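Local coordinates for Ral guanine nucleotide dissociation stimulator-like 2 (Mus musculus, PDB 4JGW), which probably acts as a guanine nucleotide exchange factor and putative Ras or Rap effector, the fragment here carrying its REM and CDC25-homology domains, at residues His205-Leu210 with Glu299-Leu304; Gln209-Asp214 with Tyr439-Asn444. All blocks are in the same frame, centred on the assembly; numbering follows the deposited sequence.

Contact 1. Residues His205-Leu210 with Glu299-Leu304; sequences HLAEQL and EECRLL
Ala-207 faces Cys-301 where two helices of the CDC25-homology (RasGEF) domain meet, and Ala-207 CA lies 5.0 Å from Cys-301 CA. The short helical segments approach to 8.4 Å between axes and cross at -57°, a close spacing consistent with the small Ala-207 and Cys-301 at the crossing. Apolar contact carries the interface. Ala-207 CB points at the other helix and lands 3.5 Å from Glu-300 CB, while Cys-301 SG lies 3.7 Å from the same methyl. With chi1 at -74°, SG sits beside its own backbone N, within 4.3 Å of Leu-210 CD1. Leu-304, just past the end of its helix, lays CD1 against the Ala-207 and Glu-208 backbone, 3.6 Å from Glu-208 N and 4.0 Å from Ala-207 CB. The Glu-208 side chain crosses the leucine at about a right angle and touches CD1 with CG. As for charge, Glu-208 OE2 and Glu-300 OE1 are 6.6 Å apart, so any effect between these like charges is likely to be modest. The contact thus joins helix 203-219 to the C-terminal end of helix 284-303. Helix 307-318 adjoins it through Ser-309, which touches both Leu-210 and Cys-301, and helix 445-453 packs on Leu-210 through Leu-451.

Contact 2. Residues Gln209-Asp214 with Tyr439-Asn444; sequences QLTLLD and YDLRPN
The loop that leads from helix 416-436 into helix 445-453 of the Ras-GEF region runs across helix 203-219 here, with Gln-209, Thr-211 and Leu-212 meeting Tyr-439, Leu-441 and Pro-443. At one end the Gln-209 amide bonds to the loop backbone. Its OE1 accepts from Asn-444 N at 2.6 Å, the donor standing 55° out of the carbonyl plane, and NE2 makes a long, weak bond to Arg-442 O. A bend at chi2 (46°) places Gln-209 CD beside Asn-444 CB. Asn-444 is the N-cap of helix 445-453, its OD1 accepting from Ile-447 N. In the middle, Leu-212 spreads its two methyls over the loop: CD1 lies 3.8 Å from Leu-441 CB and CD2 3.9 Å from Pro-443 CB. At the other end Thr-211 CG2 sits over a face of the Tyr-439 ring, 3.9 Å from the centroid and 28° off the normal, a CH-pi contact in which CZ is the nearest ring atom. Thr-211 OG1 turns instead to Ala-207 O and Asn-306 ND2. Gln-209 OE1 also accepts from Gln-448 NE2, so two donors grip OE1 of this buried residue, and the same glutamine holds both the N-cap residue and the first turn of the helix that follows.

How the contacts relate
Both contacts use helix 203-219, with centres about 9 Å apart; their ranges overlap at Gln-209 and Leu-210, but Leu-210 serves contact 1 and Gln-209 contact 2. Contact 1 is a helix crossing held by apolar contacts, the glutamates touching through their aliphatic carbons, with half of its touching residues buried and none exposed. Contact 2 covers more surface, 346 against 224 Å², yet lies nearer the solvent on its loop side, where Arg-442 and Pro-443 are exposed; there side-chain-to-backbone hydrogen bonds join the apolar contacts. The two meet directly: Tyr-439 OH probably hydrogen-bonds Leu-304 O at 2.5 Å, and Leu-304 CD1 packs against Thr-211 OG1. The loop would thus be tied to the residue that follows helix 284-303.

Contact 1. Residues His205-Leu210 with Glu299-Leu304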
# COMPACT_ATOMS: atom_id res chain seq x y z
N HIS A 205 -10.74 -18.33 -15.90
CA HIS A 205 -10.30 -19.09 -14.73
C HIS A 205 -8.88 -18.72 -14.31
O HIS A 205 -8.59 -18.60 -13.12
CB HIS A 205 -10.39 -20.60 -14.99
CG HIS A 205 -11.79 -21.13 -15.09
ND1 HIS A 205 -12.10 -22.30 -15.74
CD2 HIS A 205 -12.96 -20.64 -14.62
CE1 HIS A 205 -13.40 -22.52 -15.67
NE2 HIS A 205 -13.95 -21.52 -15.00
N LEU A 206 -8.00 -18.55 -15.30
CA LEU A 206 -6.63 -18.13 -15.06
C LEU A 206 -6.60 -16.76 -14.39
O LEU A 206 -5.90 -16.57 -13.39
CB LEU A 206 -5.82 -18.13 -16.36
CG LEU A 206 -5.51 -19.49 -16.98
CD1 LEU A 206 -5.31 -19.38 -18.49
CD2 LEU A 206 -4.29 -20.14 -16.32
N ALA A 207 -7.37 -15.82 -14.93
CA ALA A 207 -7.49 -14.48 -14.37
C ALA A 207 -7.99 -14.52 -12.92
O ALA A 207 -7.39 -13.89 -12.04
CB ALA A 207 -8.40 -13.62 -15.23
N GLU A 208 -9.06 -15.27 -12.69
CA GLU A 208 -9.62 -15.46 -11.35
C GLU A 208 -8.58 -15.99 -10.36
O GLU A 208 -8.55 -15.59 -9.20
CB GLU A 208 -10.82 -16.41 -11.39
CG GLU A 208 -12.09 -15.79 -11.94
CD GLU A 208 -13.16 -16.83 -12.30
OE1 GLU A 208 -13.00 -18.02 -11.96
OE2 GLU A 208 -14.16 -16.43 -12.92
N GLN A 209 -7.74 -16.89 -10.85
CA GLN A 209 -6.73 -17.54 -10.03
C GLN A 209 -5.54 -16.62 -9.78
O GLN A 209 -4.97 -16.62 -8.68
CB GLN A 209 -6.29 -18.84 -10.71
CG GLN A 209 -6.25 -20.06 -9.79
CD GLN A 209 -7.48 -20.21 -8.90
OE1 GLN A 209 -7.35 -20.63 -7.75
NE2 GLN A 209 -8.66 -19.89 -9.41
N LEU A 210 -5.16 -15.84 -10.78
CA LEU A 210 -4.13 -14.81 -10.62
C LEU A 210 -4.61 -13.73 -9.64
O LEU A 210 -3.83 -13.25 -8.83
CB LEU A 210 -3.76 -14.18 -11.97
CG LEU A 210 -2.99 -15.01 -13.00
CD1 LEU A 210 -2.76 -14.20 -14.26
CD2 LEU A 210 -1.65 -15.51 -12.46
N GLU A 299 -7.15 -9.38 -20.46
CA GLU A 299 -8.49 -8.81 -20.61
C GLU A 299 -9.45 -9.29 -19.51
O GLU A 299 -10.24 -8.50 -18.99
CB GLU A 299 -9.04 -9.11 -22.02
CG GLU A 299 -10.46 -8.61 -22.30
CD GLU A 299 -10.59 -7.09 -22.36
OE1 GLU A 299 -9.60 -6.36 -22.13
OE2 GLU A 299 -11.71 -6.62 -22.62
N GLU A 300 -9.36 -10.57 -19.16
CA GLU A 300 -10.20 -11.13 -18.09
C GLU A 300 -9.80 -10.61 -16.70
O GLU A 300 -10.65 -10.49 -15.81
CB GLU A 300 -10.18 -12.66 -18.11
CG GLU A 300 -10.79 -13.29 -19.37
CD GLU A 300 -12.31 -13.26 -19.40
OE1 GLU A 300 -12.95 -12.88 -18.39
OE2 GLU A 300 -12.88 -13.63 -20.44
N CYS A 301 -8.52 -10.30 -16.53
CA CYS A 301 -8.02 -9.63 -15.32
C CYS A 301 -8.62 -8.23 -15.18
O CYS A 301 -8.97 -7.81 -14.07
CB CYS A 301 -6.49 -9.56 -15.33
SG CYS A 301 -5.64 -11.12 -14.99
N ARG A 302 -8.73 -7.51 -16.30
CA ARG A 302 -9.28 -6.16 -16.32
C ARG A 302 -10.76 -6.15 -15.94
O ARG A 302 -11.21 -5.25 -15.23
CB ARG A 302 -9.09 -5.53 -17.71
CG ARG A 302 -9.34 -4.02 -17.75
CD ARG A 302 -9.52 -3.54 -19.18
NE ARG A 302 -10.92 -3.30 -19.52
CZ ARG A 302 -11.76 -4.21 -20.01
NH1 ARG A 302 -11.35 -5.46 -20.20
NH2 ARG A 302 -13.01 -3.88 -20.29
N LEU A 303 -11.50 -7.14 -16.43
CA LEU A 303 -12.92 -7.30 -16.12
C LEU A 303 -13.12 -7.59 -14.63
O LEU A 303 -14.15 -7.23 -14.06
CB LEU A 303 -13.55 -8.40 -16.98
CG LEU A 303 -13.65 -8.15 -18.49
CD1 LEU A 303 -13.79 -9.46 -19.26
CD2 LEU A 303 -14.79 -7.20 -18.83
N LEU A 304 -12.14 -8.25 -14.03
CA LEU A 304 -12.13 -8.51 -12.59
C LEU A 304 -11.52 -7.34 -11.80
O LEU A 304 -11.46 -7.39 -10.57
CB LEU A 304 -11.35 -9.79 -12.28
CG LEU A 304 -11.99 -11.13 -12.63
CD1 LEU A 304 -10.96 -12.24 -12.50
CD2 LEU A 304 -13.21 -11.43 -11.75

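Contact 2. Residues Gln209-Asp214 with Tyr439-Asn444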
# COMPACT_ATOMS: atom_id res chain seq x y z
N GLN A 209 -7.74 -16.89 -10.85
CA GLN A 209 -6.73 -17.54 -10.03
C GLN A 209 -5.54 -16.62 -9.78
O GLN A 209 -4.97 -16.62 -8.68
CB GLN A 209 -6.29 -18.84 -10.71
CG GLN A 209 -6.25 -20.06 -9.79
CD GLN A 209 -7.48 -20.21 -8.90
OE1 GLN A 209 -7.35 -20.63 -7.75
NE2 GLN A 209 -8.66 -19.89 -9.41
N LEU A 210 -5.16 -15.84 -10.78
CA LEU A 210 -4.13 -14.81 -10.62
C LEU A 210 -4.61 -13.73 -9.64
O LEU A 210 -3.83 -13.25 -8.83
CB LEU A 210 -3.76 -14.18 -11.97
CG LEU A 210 -2.99 -15.01 -13.00
CD1 LEU A 210 -2.76 -14.20 -14.26
CD2 LEU A 210 -1.65 -15.51 -12.46
N THR A 211 -5.89 -13.39 -9.72
CA THR A 211 -6.50 -12.38 -8.85
C THR A 211 -6.58 -12.84 -7.39
O THR A 211 -6.36 -12.05 -6.48
CB THR A 211 -7.88 -11.94 -9.37
OG1 THR A 211 -7.78 -11.58 -10.75
CG2 THR A 211 -8.41 -10.75 -8.59
N LEU A 212 -6.87 -14.13 -7.18
CA LEU A 212 -6.88 -14.70 -5.83
C LEU A 212 -5.54 -14.54 -5.13
O LEU A 212 -5.48 -14.16 -3.96
CB LEU A 212 -7.27 -16.19 -5.88
CG LEU A 212 -7.62 -16.88 -4.56
CD1 LEU A 212 -9.01 -16.47 -4.06
CD2 LEU A 212 -7.55 -18.39 -4.72
N LEU A 213 -4.45 -14.82 -5.86
CA LEU A 213 -3.10 -14.67 -5.32
C LEU A 213 -2.74 -13.19 -5.11
O LEU A 213 -2.18 -12.84 -4.07
CB LEU A 213 -2.08 -15.35 -6.24
CG LEU A 213 -2.11 -16.87 -6.37
CD1 LEU A 213 -1.36 -17.31 -7.62
CD2 LEU A 213 -1.56 -17.57 -5.13
N ASP A 214 -3.07 -12.35 -6.09
CA ASP A 214 -2.82 -10.91 -6.01
C ASP A 214 -3.61 -10.24 -4.89
O ASP A 214 -3.08 -9.38 -4.18
CB ASP A 214 -3.14 -10.22 -7.34
CG ASP A 214 -2.16 -10.57 -8.44
OD1 ASP A 214 -0.97 -10.83 -8.14
OD2 ASP A 214 -2.58 -10.58 -9.61
N TYR A 439 -14.14 -9.40 -3.24
CA TYR A 439 -13.92 -10.59 -4.07
C TYR A 439 -14.50 -11.85 -3.44
O TYR A 439 -14.42 -12.04 -2.22
CB TYR A 439 -12.43 -10.82 -4.36
CG TYR A 439 -11.83 -9.98 -5.46
CD1 TYR A 439 -10.71 -9.19 -5.22
CD2 TYR A 439 -12.37 -9.98 -6.75
CE1 TYR A 439 -10.14 -8.43 -6.23
CE2 TYR A 439 -11.80 -9.21 -7.77
CZ TYR A 439 -10.69 -8.43 -7.50
OH TYR A 439 -10.11 -7.67 -8.48
N ASP A 440 -15.06 -12.71 -4.28
CA ASP A 440 -15.55 -14.02 -3.86
C ASP A 440 -15.05 -15.07 -4.86
O ASP A 440 -15.77 -15.46 -5.79
CB ASP A 440 -17.08 -14.03 -3.77
CG ASP A 440 -17.63 -15.27 -3.07
OD1 ASP A 440 -18.82 -15.58 -3.28
OD2 ASP A 440 -16.87 -15.93 -2.32
N LEU A 441 -13.81 -15.51 -4.66
CA LEU A 441 -13.15 -16.40 -5.61
C LEU A 441 -12.70 -17.70 -4.96
O LEU A 441 -12.28 -17.72 -3.80
CB LEU A 441 -11.95 -15.70 -6.26
CG LEU A 441 -12.18 -14.37 -6.99
CD1 LEU A 441 -10.87 -13.64 -7.23
CD2 LEU A 441 -12.94 -14.56 -8.30
N ARG A 442 -12.78 -18.79 -5.72
CA ARG A 442 -12.48 -20.13 -5.22
C ARG A 442 -11.14 -20.64 -5.75
O ARG A 442 -10.86 -20.51 -6.94
CB ARG A 442 -13.59 -21.11 -5.62
CG ARG A 442 -15.01 -20.57 -5.45
CD ARG A 442 -16.03 -21.46 -6.16
NE ARG A 442 -17.27 -20.73 -6.47
CZ ARG A 442 -18.34 -21.27 -7.05
NH1 ARG A 442 -18.35 -22.56 -7.39
NH2 ARG A 442 -19.41 -20.52 -7.29
N PRO A 443 -10.30 -21.21 -4.86
CA PRO A 443 -9.02 -21.78 -5.27
C PRO A 443 -9.15 -23.01 -6.17
O PRO A 443 -9.70 -24.03 -5.75
CB PRO A 443 -8.35 -22.14 -3.94
CG PRO A 443 -9.45 -22.25 -2.96
CD PRO A 443 -10.49 -21.26 -3.40
N ASN A 444 -8.67 -22.88 -7.40
CA ASN A 444 -8.59 -23.98 -8.35
C ASN A 444 -7.26 -24.70 -8.16
O ASN A 444 -6.21 -24.19 -8.55
CB ASN A 444 -8.71 -23.44 -9.79
CG ASN A 444 -8.66 -24.54 -10.85
OD1 ASN A 444 -7.74 -25.36 -10.88
ND2 ASN A 444 -9.64 -24.53 -11.74